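Local coordinates for protein alpha-1,3-glucanase (Paenibacillus glycanilyticus, PDB 6K0P) that hydrolyses the alpha-1,3-glucosidic links of alpha-1,3-glucan as a family 87 glycoside hydrolase, binding glucose disaccharides on its catalytic domain, at residues 443-448 with 487-492; 409-414 with 460-465; 403-408 with 439-444; 518-523 with 549-554; 353-358 with 384-389. The protein carries 1 engineered substitution. All blocks are in the same frame, centred on the assembly; numbering follows the deposited sequence.

Contact 1 of 5, residues 443-448 with 487-492; sequences GGDFWT and PVYFGL. With GLC (alpha-D-glucopyranose), chain C; GLC (alpha-D-glucopyranose), chain B.
Gly443 and Val488 mark the closest approach of the two backbones, CA to CA 5.3 Å, after which the strand of 443-446 and the chain turning a corner at Gly491 separate. Gly443 and Gly444 adopt backbone angles at which a CB would press on the preceding carbonyl, and one on Gly443 would also point toward Val488. Val488 CG2 settles against Gly443 O at 3.7 Å. The polar link is a side-chain bond: Tyr489 OH donates to Asp445 OD1 at 2.6 Å, on the syn side, with ring and carboxylate planes 35° apart. Val488 CG1 covers the centre of one face of that ring. Asn461 ND2 and Asn457 ND2 also bind Asp445 OD1, giving that oxygen three donors. Farther along, Trp447 of the glycan pocket has Phe446 CD2 over one face and O3 of the chain C glucose over the other, both toward the rim. Within the parallel beta-helix the contact thus joins strand 437-446, antiparallel to 460-462, to the loop residues just before strand 490-496, which runs parallel to 465-469 and 520-524.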
# COMPACT_ATOMS: atom_id res chain seq x y z
N GLY A 443 -9.84 8.53 -1.87
CA GLY A 443 -10.92 8.94 -0.99
C GLY A 443 -11.81 7.75 -0.62
O GLY A 443 -11.58 6.62 -1.04
N GLY A 444 -12.84 8.04 0.16
CA GLY A 444 -13.74 7.01 0.61
C GLY A 444 -14.53 7.45 1.83
O GLY A 444 -14.49 8.62 2.23
N ASP A 445 -15.27 6.50 2.39
CA ASP A 445 -16.14 6.71 3.54
C ASP A 445 -15.54 6.07 4.79
O ASP A 445 -15.06 4.94 4.74
CB ASP A 445 -17.49 6.01 3.33
CG ASP A 445 -18.31 6.61 2.21
OD1 ASP A 445 -18.30 7.84 2.04
OD2 ASP A 445 -18.99 5.83 1.51
N PHE A 446 -15.63 6.78 5.91
CA PHE A 446 -15.19 6.23 7.20
C PHE A 446 -15.79 7.08 8.32
O PHE A 446 -16.27 8.19 8.09
CB PHE A 446 -13.66 6.16 7.29
CG PHE A 446 -13.14 5.03 8.15
CD1 PHE A 446 -13.25 3.72 7.73
CD2 PHE A 446 -12.52 5.29 9.37
CE1 PHE A 446 -12.77 2.68 8.51
CE2 PHE A 446 -12.04 4.24 10.16
CZ PHE A 446 -12.16 2.94 9.72
N TRP A 447 -15.75 6.54 9.54
CA TRP A 447 -16.31 7.19 10.72
C TRP A 447 -17.81 7.43 10.56
O TRP A 447 -18.47 6.78 9.75
CB TRP A 447 -15.56 8.50 11.05
CG TRP A 447 -14.06 8.34 11.15
CD1 TRP A 447 -13.11 8.92 10.34
CD2 TRP A 447 -13.34 7.58 12.12
NE1 TRP A 447 -11.85 8.55 10.74
CE2 TRP A 447 -11.96 7.73 11.83
CE3 TRP A 447 -13.72 6.77 13.20
CZ2 TRP A 447 -10.97 7.10 12.58
CZ3 TRP A 447 -12.73 6.15 13.94
CH2 TRP A 447 -11.37 6.32 13.63
N THR A 448 -18.37 8.36 11.35
CA THR A 448 -19.79 8.69 11.29
C THR A 448 -19.94 10.20 11.15
O THR A 448 -19.05 10.97 11.52
CB THR A 448 -20.54 8.21 12.55
OG1 THR A 448 -19.97 8.81 13.72
CG2 THR A 448 -20.47 6.69 12.65
N PRO A 487 -11.28 11.55 -8.11
CA PRO A 487 -11.39 11.23 -6.69
C PRO A 487 -12.83 10.88 -6.36
O PRO A 487 -13.76 11.37 -7.01
CB PRO A 487 -10.97 12.53 -6.00
CG PRO A 487 -11.39 13.60 -6.96
CD PRO A 487 -11.15 13.00 -8.34
N VAL A 488 -13.01 10.03 -5.34
CA VAL A 488 -14.35 9.57 -4.99
C VAL A 488 -15.28 10.75 -4.75
O VAL A 488 -16.42 10.78 -5.23
CB VAL A 488 -14.30 8.61 -3.78
CG1 VAL A 488 -15.71 8.14 -3.40
CG2 VAL A 488 -13.41 7.42 -4.11
N TYR A 489 -14.80 11.76 -4.01
CA TYR A 489 -15.62 12.90 -3.61
C TYR A 489 -14.98 14.25 -3.93
O TYR A 489 -15.62 15.10 -4.56
CB TYR A 489 -15.89 12.84 -2.11
CG TYR A 489 -16.72 11.66 -1.66
CD1 TYR A 489 -17.98 11.44 -2.19
CD2 TYR A 489 -16.25 10.79 -0.68
CE1 TYR A 489 -18.76 10.37 -1.77
CE2 TYR A 489 -17.01 9.72 -0.25
CZ TYR A 489 -18.27 9.52 -0.80
OH TYR A 489 -19.03 8.46 -0.37
N PHE A 490 -13.74 14.47 -3.48
CA PHE A 490 -13.12 15.79 -3.51
C PHE A 490 -11.64 15.66 -3.84
O PHE A 490 -11.02 14.64 -3.58
CB PHE A 490 -13.23 16.56 -2.17
CG PHE A 490 -14.44 16.22 -1.34
CD1 PHE A 490 -15.70 16.69 -1.69
CD2 PHE A 490 -14.31 15.44 -0.20
CE1 PHE A 490 -16.81 16.37 -0.91
CE2 PHE A 490 -15.42 15.12 0.58
CZ PHE A 490 -16.67 15.59 0.22
N GLY A 491 -11.07 16.74 -4.37
CA GLY A 491 -9.63 16.79 -4.57
C GLY A 491 -8.89 17.06 -3.28
O GLY A 491 -8.11 16.23 -2.81
N LEU A 492 -9.13 18.23 -2.69
CA LEU A 492 -8.46 18.66 -1.47
C LEU A 492 -9.51 18.94 -0.40
O LEU A 492 -10.50 19.62 -0.68
CB LEU A 492 -7.64 19.93 -1.73
CG LEU A 492 -6.69 19.87 -2.92
CD1 LEU A 492 -6.09 21.25 -3.25
CD2 LEU A 492 -5.59 18.85 -2.64
C1 GLC C . -14.33 11.20 14.41
C2 GLC C . -13.36 10.24 15.02
C3 GLC C . -11.95 10.76 15.09
C4 GLC C . -11.57 11.27 13.73
C5 GLC C . -12.54 12.38 13.38
C6 GLC C . -12.23 12.92 12.01
O1 GLC C . -14.55 12.13 15.29
O2 GLC C . -13.81 9.82 16.30
O3 GLC C . -11.16 9.61 15.22
O4 GLC C . -10.24 11.78 13.72
O5 GLC C . -13.83 11.86 13.30
O6 GLC C . -13.18 13.83 11.54
C1 GLC B . -10.11 9.82 16.20
C2 GLC B . -9.26 8.55 16.23
C3 GLC B . -9.98 7.46 17.02
C4 GLC B . -10.40 7.98 18.38
C5 GLC B . -11.16 9.30 18.27
C6 GLC B . -11.41 9.90 19.65
O2 GLC B . -8.98 8.11 14.92
O3 GLC B . -9.12 6.35 17.16
O4 GLC B . -11.21 7.02 19.03
O5 GLC B . -10.43 10.24 17.51
O6 GLC B . -12.07 11.14 19.52

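Contact 2 of 5, residues 409-414 with 460-465; sequences TYPGIT and QNFGAI. With GLC (alpha-D-glucopyranose), chain C.
Tyr410 CE1 stands over the centre of the Phe462 ring, 3.6 Å above its plane, yet the two rings are turned 47° from each other, an oblique meeting rather than a stack. Phe462 reaches this place with CG anti to its carbonyl carbon (chi1 -69°), and its CB packs on Pro411 CD at 3.8 Å. Proline also brings its backbone close: Pro411 CA lies 3.2 Å from Gly463 O in a CA-H...O contact. Two residues on, Ile413 N donates to Ala464 O at 2.9 Å, and Ile413 and Ile465 then pair in parallel, their side chains on the same face, CB of Ile413 4.2 Å from CG1 of Ile465. Around this first shell, Trp466 meets both aromatic rings, edge-to-face with Phe462, and Leu439 touches both isoleucines. At the other end Gln460, a residue of the glycan pocket, turns its amide to the bound sugar: OE1 accepts from glucose O6 at 2.5 Å and NE2 donates to glucose O5 at 3.1 Å, while Thr448 O takes a second bond from NE2. A like pair such as Ile413 and Ile465, in register on neighbouring coils, is characteristic of the right-handed parallel beta-helix of the pectate lyase-like clan.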
# COMPACT_ATOMS: atom_id res chain seq x y z
N THR A 409 -11.41 3.30 1.78
CA THR A 409 -12.08 4.03 2.85
C THR A 409 -11.53 5.42 3.18
O THR A 409 -12.08 6.06 4.08
CB THR A 409 -12.08 3.24 4.17
OG1 THR A 409 -10.73 3.13 4.64
CG2 THR A 409 -12.68 1.85 4.01
N TYR A 410 -10.47 5.90 2.51
CA TYR A 410 -9.78 7.05 3.09
C TYR A 410 -8.98 7.77 2.00
O TYR A 410 -9.01 7.35 0.84
CB TYR A 410 -8.90 6.49 4.23
CG TYR A 410 -8.86 7.29 5.53
CD1 TYR A 410 -10.02 7.73 6.12
CD2 TYR A 410 -7.64 7.62 6.13
CE1 TYR A 410 -10.00 8.44 7.30
CE2 TYR A 410 -7.61 8.34 7.31
CZ TYR A 410 -8.79 8.75 7.89
OH TYR A 410 -8.73 9.46 9.07
N PRO A 411 -8.28 8.86 2.33
CA PRO A 411 -7.59 9.64 1.29
C PRO A 411 -6.47 8.89 0.60
O PRO A 411 -5.94 7.88 1.09
CB PRO A 411 -6.98 10.81 2.08
CG PRO A 411 -7.89 10.98 3.23
CD PRO A 411 -8.30 9.59 3.61
N GLY A 412 -6.09 9.42 -0.57
CA GLY A 412 -4.79 9.08 -1.13
C GLY A 412 -3.65 9.50 -0.22
O GLY A 412 -2.70 8.75 -0.02
N ILE A 413 -3.72 10.73 0.31
CA ILE A 413 -2.71 11.27 1.21
C ILE A 413 -3.41 11.90 2.41
O ILE A 413 -4.23 12.81 2.25
CB ILE A 413 -1.80 12.32 0.53
CG1 ILE A 413 -1.19 11.74 -0.75
CG2 ILE A 413 -0.71 12.76 1.51
CD1 ILE A 413 -0.31 12.74 -1.48
N THR A 414 -3.08 11.41 3.61
CA THR A 414 -3.52 12.02 4.86
C THR A 414 -2.38 12.86 5.41
O THR A 414 -1.25 12.36 5.54
CB THR A 414 -3.89 10.93 5.88
OG1 THR A 414 -5.08 10.27 5.45
CG2 THR A 414 -4.13 11.54 7.27
N GLN A 460 -18.40 10.00 7.42
CA GLN A 460 -17.58 11.10 6.95
C GLN A 460 -16.99 10.72 5.60
O GLN A 460 -16.84 9.54 5.28
CB GLN A 460 -16.50 11.44 7.96
CG GLN A 460 -17.05 12.18 9.19
CD GLN A 460 -16.00 12.39 10.25
OE1 GLN A 460 -14.88 12.81 9.95
NE2 GLN A 460 -16.34 12.09 11.50
N ASN A 461 -16.70 11.74 4.78
CA ASN A 461 -16.39 11.54 3.37
C ASN A 461 -15.05 12.18 3.08
O ASN A 461 -14.86 13.37 3.37
CB ASN A 461 -17.49 12.16 2.50
CG ASN A 461 -18.88 11.74 2.94
OD1 ASN A 461 -19.75 12.57 3.20
ND2 ASN A 461 -19.11 10.43 3.04
N PHE A 462 -14.12 11.41 2.52
CA PHE A 462 -12.72 11.81 2.46
C PHE A 462 -12.26 12.14 1.05
O PHE A 462 -12.55 11.40 0.11
CB PHE A 462 -11.86 10.76 3.16
CG PHE A 462 -12.09 10.76 4.62
CD1 PHE A 462 -11.40 11.66 5.42
CD2 PHE A 462 -13.11 10.00 5.18
CE1 PHE A 462 -11.68 11.74 6.78
CE2 PHE A 462 -13.39 10.08 6.52
CZ PHE A 462 -12.68 10.96 7.33
N GLY A 463 -11.56 13.27 0.93
CA GLY A 463 -10.99 13.69 -0.33
C GLY A 463 -9.71 12.95 -0.64
O GLY A 463 -9.19 12.17 0.16
N ALA A 464 -9.19 13.21 -1.85
CA ALA A 464 -7.93 12.59 -2.27
C ALA A 464 -6.78 12.98 -1.36
O ALA A 464 -5.91 12.15 -1.06
CB ALA A 464 -7.61 12.98 -3.71
N ILE A 465 -6.75 14.24 -0.92
CA ILE A 465 -5.80 14.71 0.09
C ILE A 465 -6.60 15.35 1.20
O ILE A 465 -7.43 16.23 0.95
CB ILE A 465 -4.77 15.71 -0.48
CG1 ILE A 465 -4.03 15.09 -1.67
CG2 ILE A 465 -3.78 16.14 0.63
CD1 ILE A 465 -2.95 16.00 -2.27
C1 GLC C . -14.33 11.20 14.41
C2 GLC C . -13.36 10.24 15.02
C3 GLC C . -11.95 10.76 15.09
C4 GLC C . -11.57 11.27 13.73
C5 GLC C . -12.54 12.38 13.38
C6 GLC C . -12.23 12.92 12.01
O1 GLC C . -14.55 12.13 15.29
O2 GLC C . -13.81 9.82 16.30
O3 GLC C . -11.16 9.61 15.22
O4 GLC C . -10.24 11.78 13.72
O5 GLC C . -13.83 11.86 13.30
O6 GLC C . -13.18 13.83 11.54

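Contact 3 of 5, residues 403-408 with 439-444; sequences YGADTL and LDRTGG
Asp406 and Arg441 lie side by side and point the same way on adjacent coils of the parallel beta-helix, both with left-handed backbone angles. Arg441 grips the carboxylate side-on with two nitrogens, NE to OD1 at 2.8 Å and NH2 to OD2 at 2.9 Å. Both oxygens lie close to the guanidinium plane and are met on their syn sides, though the two planes are twisted 37° apart; the bend at chi3 (-54°) puts NE where it can face OD1. Asp406 has further partners in Arg52, by a salt bridge, and in the backbone N of Gly51. An alanine in place of Arg441 would probably leave Asp406 to those two partners and its carboxylate freer to turn. The second pair is arranged otherwise: Tyr403 and Asp440 cross at about a right angle, ring and carboxylate planes 85° apart. Tyr403 OH donates to Asp440 OD2 at 2.7 Å from above the carboxylate plane, while Asn485 ND2 holds OD1. Between the two pairs the strands are in parallel register, with Asp440 N bonded to Gly404 O and Asp406 N to Asp440 O. On the same face of the sheet, Ala405 CB rests 3.9 Å from Asp440 CB.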
# COMPACT_ATOMS: atom_id res chain seq x y z
N TYR A 403 2.63 7.55 -6.59
CA TYR A 403 1.41 7.13 -7.27
C TYR A 403 0.53 6.43 -6.25
O TYR A 403 0.97 5.47 -5.60
CB TYR A 403 1.70 6.19 -8.44
CG TYR A 403 0.41 5.80 -9.13
CD1 TYR A 403 -0.25 6.70 -9.96
CD2 TYR A 403 -0.17 4.56 -8.93
CE1 TYR A 403 -1.44 6.37 -10.58
CE2 TYR A 403 -1.36 4.21 -9.55
CZ TYR A 403 -1.99 5.12 -10.37
OH TYR A 403 -3.17 4.79 -10.99
N GLY A 404 -0.69 6.91 -6.08
CA GLY A 404 -1.65 6.25 -5.22
C GLY A 404 -2.97 6.06 -5.94
O GLY A 404 -3.39 6.92 -6.72
N ALA A 405 -3.63 4.93 -5.67
CA ALA A 405 -4.87 4.67 -6.39
C ALA A 405 -5.75 3.68 -5.64
O ALA A 405 -5.26 2.79 -4.93
CB ALA A 405 -4.62 4.15 -7.82
N ASP A 406 -7.06 3.86 -5.81
CA ASP A 406 -8.06 2.86 -5.43
C ASP A 406 -8.02 2.55 -3.93
O ASP A 406 -7.78 1.42 -3.50
CB ASP A 406 -7.95 1.60 -6.31
CG ASP A 406 -8.33 1.89 -7.74
OD1 ASP A 406 -9.35 2.57 -7.94
OD2 ASP A 406 -7.59 1.46 -8.66
N THR A 407 -8.27 3.59 -3.13
CA THR A 407 -8.45 3.45 -1.70
C THR A 407 -9.88 3.05 -1.38
O THR A 407 -10.83 3.61 -1.94
CB THR A 407 -8.17 4.79 -1.03
OG1 THR A 407 -8.91 5.79 -1.74
CG2 THR A 407 -6.69 5.13 -1.13
N LEU A 408 -10.05 2.10 -0.45
CA LEU A 408 -11.40 1.68 -0.10
C LEU A 408 -12.11 2.66 0.83
O LEU A 408 -13.33 2.81 0.72
CB LEU A 408 -11.40 0.28 0.50
CG LEU A 408 -11.04 -0.84 -0.48
CD1 LEU A 408 -11.33 -2.19 0.16
CD2 LEU A 408 -11.79 -0.70 -1.81
N LEU A 439 -2.87 10.73 -8.02
CA LEU A 439 -3.81 10.03 -7.14
C LEU A 439 -5.06 9.74 -7.95
O LEU A 439 -5.79 10.67 -8.33
CB LEU A 439 -4.15 10.87 -5.91
CG LEU A 439 -2.96 11.30 -5.04
CD1 LEU A 439 -3.41 12.28 -3.98
CD2 LEU A 439 -2.27 10.10 -4.40
N ASP A 440 -5.31 8.46 -8.22
CA ASP A 440 -6.42 8.03 -9.07
C ASP A 440 -7.47 7.35 -8.21
O ASP A 440 -7.19 6.36 -7.54
CB ASP A 440 -5.94 7.04 -10.13
CG ASP A 440 -5.07 7.68 -11.19
OD1 ASP A 440 -5.02 8.93 -11.24
OD2 ASP A 440 -4.46 6.93 -11.98
N ARG A 441 -8.69 7.87 -8.24
CA ARG A 441 -9.82 7.22 -7.57
C ARG A 441 -9.53 7.00 -6.08
O ARG A 441 -9.72 5.90 -5.54
CB ARG A 441 -10.21 5.91 -8.27
CG ARG A 441 -10.62 6.09 -9.75
CD ARG A 441 -10.77 4.74 -10.50
NE ARG A 441 -9.55 3.95 -10.36
CZ ARG A 441 -8.47 4.08 -11.13
NH1 ARG A 441 -8.46 4.95 -12.13
NH2 ARG A 441 -7.40 3.33 -10.89
N THR A 442 -9.08 8.06 -5.41
CA THR A 442 -8.79 8.02 -3.98
C THR A 442 -9.83 8.80 -3.17
O THR A 442 -10.60 9.61 -3.70
CB THR A 442 -7.37 8.51 -3.66
OG1 THR A 442 -7.25 9.90 -4.00
CG2 THR A 442 -6.34 7.69 -4.45
N GLY A 443 -9.84 8.53 -1.87
CA GLY A 443 -10.92 8.94 -0.99
C GLY A 443 -11.81 7.75 -0.62
O GLY A 443 -11.58 6.62 -1.04
N GLY A 444 -12.84 8.04 0.16
CA GLY A 444 -13.74 7.01 0.61
C GLY A 444 -14.53 7.45 1.83
O GLY A 444 -14.49 8.62 2.23

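Contact 4 of 5, residues 518-523 with 549-554; sequences SRYGIK and PGISAI
Arg519 and Ile551 meet in a partly buried contact between two neighbouring coils of the parallel beta-helix, close to its C-terminal end, where both segments turn a corner. The backbone carries much of it. Arg519 O takes a bond from Ile551 N at 2.9 Å and a second, weak one from Ser552 N. At the corner Ile522 N donates to Ala553 O, and Ile522 and Ile554 form a parallel pair. A CB on Gly521 would run into Ala553 O, so the turn passes here without a side chain.

Among the side chains, Ile551 and Arg519 run alongside each other and point the same way. Bends at chi2 (-82°) and chi3 (-68°) fold the arginine back, and Ile551 CD1 comes over one face of the guanidinium, 3.1 Å above its plane and toward the rim. The charged end turns to Asp454, which forms a salt bridge with NH2 and also accepts from Tyr520 OH. CG2 of Ile551 touches Tyr520 CE1 at 3.7 Å, and Ser552 OG lies 3.4 Å from CD1 of the same tyrosine ring, which stacks on Tyr555. Ile522 and Ile554 close the other end, both against Trp573; CG2 of Ile522 and CD1 of Ile554 are 4.0 Å apart.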
# COMPACT_ATOMS: atom_id res chain seq x y z
N SER A 518 -16.42 13.98 -7.96
CA SER A 518 -17.87 13.78 -8.02
C SER A 518 -18.63 14.89 -7.31
O SER A 518 -19.76 15.21 -7.69
CB SER A 518 -18.26 12.42 -7.45
OG SER A 518 -18.28 12.43 -6.04
N ARG A 519 -18.02 15.51 -6.29
CA ARG A 519 -18.67 16.57 -5.53
C ARG A 519 -17.97 17.91 -5.76
O ARG A 519 -18.50 18.75 -6.49
CB ARG A 519 -18.75 16.23 -4.04
CG ARG A 519 -19.47 14.90 -3.72
CD ARG A 519 -20.98 15.06 -3.70
NE ARG A 519 -21.44 15.89 -2.58
CZ ARG A 519 -22.71 16.19 -2.34
NH1 ARG A 519 -23.66 15.73 -3.14
NH2 ARG A 519 -23.03 16.96 -1.30
N TYR A 520 -16.79 18.12 -5.17
CA TYR A 520 -16.12 19.42 -5.24
C TYR A 520 -14.64 19.22 -5.51
O TYR A 520 -14.04 18.22 -5.11
CB TYR A 520 -16.24 20.19 -3.91
CG TYR A 520 -17.63 20.19 -3.30
CD1 TYR A 520 -18.68 20.86 -3.90
CD2 TYR A 520 -17.87 19.53 -2.10
CE1 TYR A 520 -19.95 20.86 -3.34
CE2 TYR A 520 -19.13 19.53 -1.52
CZ TYR A 520 -20.16 20.19 -2.16
OH TYR A 520 -21.42 20.19 -1.59
N GLY A 521 -14.04 20.21 -6.18
CA GLY A 521 -12.59 20.22 -6.27
C GLY A 521 -11.94 20.39 -4.92
O GLY A 521 -11.03 19.63 -4.55
N ILE A 522 -12.40 21.37 -4.15
CA ILE A 522 -11.88 21.68 -2.82
C ILE A 522 -13.05 21.75 -1.86
O ILE A 522 -14.07 22.38 -2.16
CB ILE A 522 -11.11 23.02 -2.84
CG1 ILE A 522 -9.92 22.93 -3.80
CG2 ILE A 522 -10.68 23.42 -1.41
CD1 ILE A 522 -9.34 24.27 -4.17
N LYS A 523 -12.93 21.08 -0.71
CA LYS A 523 -13.92 21.19 0.35
C LYS A 523 -13.25 21.73 1.61
O LYS A 523 -12.26 21.16 2.09
CB LYS A 523 -14.60 19.86 0.66
CG LYS A 523 -15.60 19.99 1.82
CD LYS A 523 -16.49 18.76 1.95
CE LYS A 523 -17.40 18.87 3.17
NZ LYS A 523 -18.28 17.67 3.34
N PRO A 549 -16.14 19.52 -11.95
CA PRO A 549 -16.66 19.02 -10.68
C PRO A 549 -18.14 18.69 -10.80
O PRO A 549 -18.88 19.33 -11.55
CB PRO A 549 -16.44 20.20 -9.72
CG PRO A 549 -16.53 21.41 -10.62
CD PRO A 549 -15.91 20.98 -11.93
N GLY A 550 -18.57 17.67 -10.05
CA GLY A 550 -19.96 17.27 -10.11
C GLY A 550 -20.92 18.35 -9.63
O GLY A 550 -21.99 18.54 -10.20
N ILE A 551 -20.54 19.06 -8.57
CA ILE A 551 -21.38 20.11 -7.99
C ILE A 551 -20.79 21.50 -8.22
O ILE A 551 -21.38 22.32 -8.92
CB ILE A 551 -21.66 19.84 -6.50
CG1 ILE A 551 -22.28 18.46 -6.34
CG2 ILE A 551 -22.56 20.92 -5.91
CD1 ILE A 551 -22.52 18.11 -4.94
N SER A 552 -19.63 21.77 -7.65
CA SER A 552 -18.99 23.08 -7.80
C SER A 552 -17.51 22.93 -7.50
O SER A 552 -17.07 21.93 -6.91
CB SER A 552 -19.62 24.11 -6.86
OG SER A 552 -19.36 23.77 -5.51
N ALA A 553 -16.74 23.95 -7.88
CA ALA A 553 -15.29 23.87 -7.73
C ALA A 553 -14.87 23.85 -6.27
O ALA A 553 -13.99 23.07 -5.89
CB ALA A 553 -14.61 25.01 -8.48
N ILE A 554 -15.46 24.70 -5.44
CA ILE A 554 -15.09 24.79 -4.03
C ILE A 554 -16.35 24.89 -3.18
O ILE A 554 -17.28 25.65 -3.50
CB ILE A 554 -14.10 25.94 -3.74
CG1 ILE A 554 -13.78 26.02 -2.24
CG2 ILE A 554 -14.65 27.29 -4.24
CD1 ILE A 554 -12.57 26.90 -1.90

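Contact 5 of 5, residues 353-358 with 384-389; sequences GDDSFA and RRAAAF. With ACY (acetic acid), chain K.
Phe357 and Phe389 end the tightly packed half of this contact, paired on neighbouring coils of the parallel beta-helix and lying rim to rim with ring planes 14° apart, CD2 of Phe357 3.6 Å from CE1 of Phe389. Before them the two segments run nearly parallel: Phe357 N donates to Ala388 O and Ser356 N to Ala387 O, and Asp355 OD1 receives Ala387 N at 2.9 Å, nearly along its C-O axis. Tyr392 OH holds OD2 of that aspartate. At the boundary Ala386 CB lies 3.3 Å from both Asp354 OD1 and Asp355 OD1; Asp355 N bonds to Asp354 OD1 and fixes that carboxylate.

The other half, with Asp354 and Arg385 partly exposed, is looser, its polar groups bonding outward. Arg385, extended from CG to NE, pairs side-on with an acetate, probably from the crystallisation liquor, NE to OXT at 2.8 Å and NH2 to O at 3.0 Å. Asp354 OD2 comes only within 4.2 Å of Arg385 NE, out of the guanidinium plane. An alanine in place of Arg385 would probably leave Gly118 O and Leu120 O without the donor NH1 and weaken that tie to the N-terminal part of the chain. Asp354, about 6 Å from a bound glucose and salt-bridged to Arg280 of the glycan pocket, suggests a polar, sugar-facing end, opposed to an apolar interior.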
# COMPACT_ATOMS: atom_id res chain seq x y z
N GLY A 353 -3.41 -3.21 4.51
CA GLY A 353 -4.61 -3.25 5.33
C GLY A 353 -4.77 -2.03 6.22
O GLY A 353 -5.69 -1.95 7.04
N ASP A 354 -3.83 -1.10 6.09
CA ASP A 354 -3.87 0.23 6.72
C ASP A 354 -2.93 1.09 5.88
O ASP A 354 -2.54 0.69 4.78
CB ASP A 354 -3.49 0.12 8.20
CG ASP A 354 -4.15 1.20 9.05
OD1 ASP A 354 -3.87 2.40 8.84
OD2 ASP A 354 -4.93 0.85 9.96
N ASP A 355 -2.57 2.28 6.38
CA ASP A 355 -1.73 3.22 5.62
C ASP A 355 -0.59 2.47 4.95
O ASP A 355 0.20 1.79 5.61
CB ASP A 355 -1.14 4.27 6.57
CG ASP A 355 -2.16 5.22 7.16
OD1 ASP A 355 -3.18 5.54 6.51
OD2 ASP A 355 -1.91 5.68 8.30
N SER A 356 -0.46 2.60 3.63
CA SER A 356 0.56 1.80 2.95
C SER A 356 1.96 2.25 3.34
O SER A 356 2.80 1.43 3.73
CB SER A 356 0.39 1.86 1.43
OG SER A 356 -0.86 1.33 1.03
N PHE A 357 2.23 3.55 3.24
CA PHE A 357 3.49 4.14 3.66
C PHE A 357 3.14 5.28 4.60
O PHE A 357 2.38 6.17 4.23
CB PHE A 357 4.26 4.69 2.45
CG PHE A 357 4.67 3.63 1.46
CD1 PHE A 357 5.78 2.83 1.70
CD2 PHE A 357 3.93 3.43 0.31
CE1 PHE A 357 6.16 1.85 0.78
CE2 PHE A 357 4.30 2.45 -0.60
CZ PHE A 357 5.41 1.66 -0.36
N ALA A 358 3.69 5.24 5.81
CA ALA A 358 3.29 6.19 6.84
C ALA A 358 4.51 6.68 7.62
O ALA A 358 5.53 6.00 7.72
CB ALA A 358 2.28 5.58 7.81
N ARG A 384 -6.63 -1.25 1.25
CA ARG A 384 -7.85 -1.91 1.70
C ARG A 384 -8.49 -1.23 2.91
O ARG A 384 -9.64 -1.53 3.25
CB ARG A 384 -7.58 -3.39 1.95
CG ARG A 384 -7.03 -4.08 0.70
CD ARG A 384 -7.06 -5.59 0.83
NE ARG A 384 -5.98 -6.10 1.67
CZ ARG A 384 -5.77 -7.40 1.87
NH1 ARG A 384 -6.58 -8.29 1.31
NH2 ARG A 384 -4.76 -7.80 2.62
N ARG A 385 -7.76 -0.33 3.57
CA ARG A 385 -8.28 0.50 4.64
C ARG A 385 -7.25 1.60 4.86
O ARG A 385 -6.05 1.35 4.72
CB ARG A 385 -8.46 -0.31 5.93
CG ARG A 385 -8.84 0.53 7.14
CD ARG A 385 -8.83 -0.31 8.39
NE ARG A 385 -9.05 0.52 9.57
CZ ARG A 385 -9.52 0.05 10.71
NH1 ARG A 385 -9.80 -1.24 10.83
NH2 ARG A 385 -9.70 0.88 11.74
N ALA A 386 -7.72 2.82 5.17
CA ALA A 386 -6.86 3.97 5.43
C ALA A 386 -6.18 4.48 4.15
O ALA A 386 -6.71 4.28 3.05
CB ALA A 386 -5.90 3.73 6.60
N ALA A 387 -5.06 5.18 4.27
CA ALA A 387 -4.57 5.98 3.15
C ALA A 387 -3.41 5.30 2.42
O ALA A 387 -2.71 4.45 2.97
CB ALA A 387 -4.14 7.38 3.63
N ALA A 388 -3.20 5.71 1.16
CA ALA A 388 -2.00 5.27 0.45
C ALA A 388 -0.74 5.82 1.11
O ALA A 388 0.25 5.10 1.29
CB ALA A 388 -2.09 5.68 -1.02
N PHE A 389 -0.76 7.10 1.49
CA PHE A 389 0.37 7.76 2.11
C PHE A 389 -0.16 8.58 3.27
O PHE A 389 -1.18 9.26 3.14
CB PHE A 389 1.08 8.69 1.10
CG PHE A 389 1.51 7.98 -0.15
CD1 PHE A 389 2.69 7.26 -0.18
CD2 PHE A 389 0.71 8.02 -1.29
CE1 PHE A 389 3.07 6.58 -1.32
CE2 PHE A 389 1.09 7.34 -2.44
CZ PHE A 389 2.28 6.63 -2.46
C ACY K . -8.63 3.99 10.19
O ACY K . -8.63 3.62 11.43
OXT ACY K . -8.72 3.25 9.23
CH3 ACY K . -8.50 5.50 10.02

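Contacts 1, 2, 3 and 5 are mostly buried, whereas contact 4, with its centre about 27 Å from that of the chain, is partly buried and has some solvent-exposed residues. Contacts 1 and 3 share Gly443 and Gly444 on strand 437-446, and contact 2 joins the strands on its flank. Contact 5 adjoins contact 2 through backbone bonds of Phe389 with Gly412 and Thr414. Chemistry follows place: contacts 1 and 2 face the same glucose, by tryptophan face and glutamine amide respectively, while the charges of contact 3 also meet Arg52 and Gly51 of the N-terminal region. Contact 4, near the C-terminal end, depends more on backbone bonds and isoleucines, and contact 5 grades from apolar to polar.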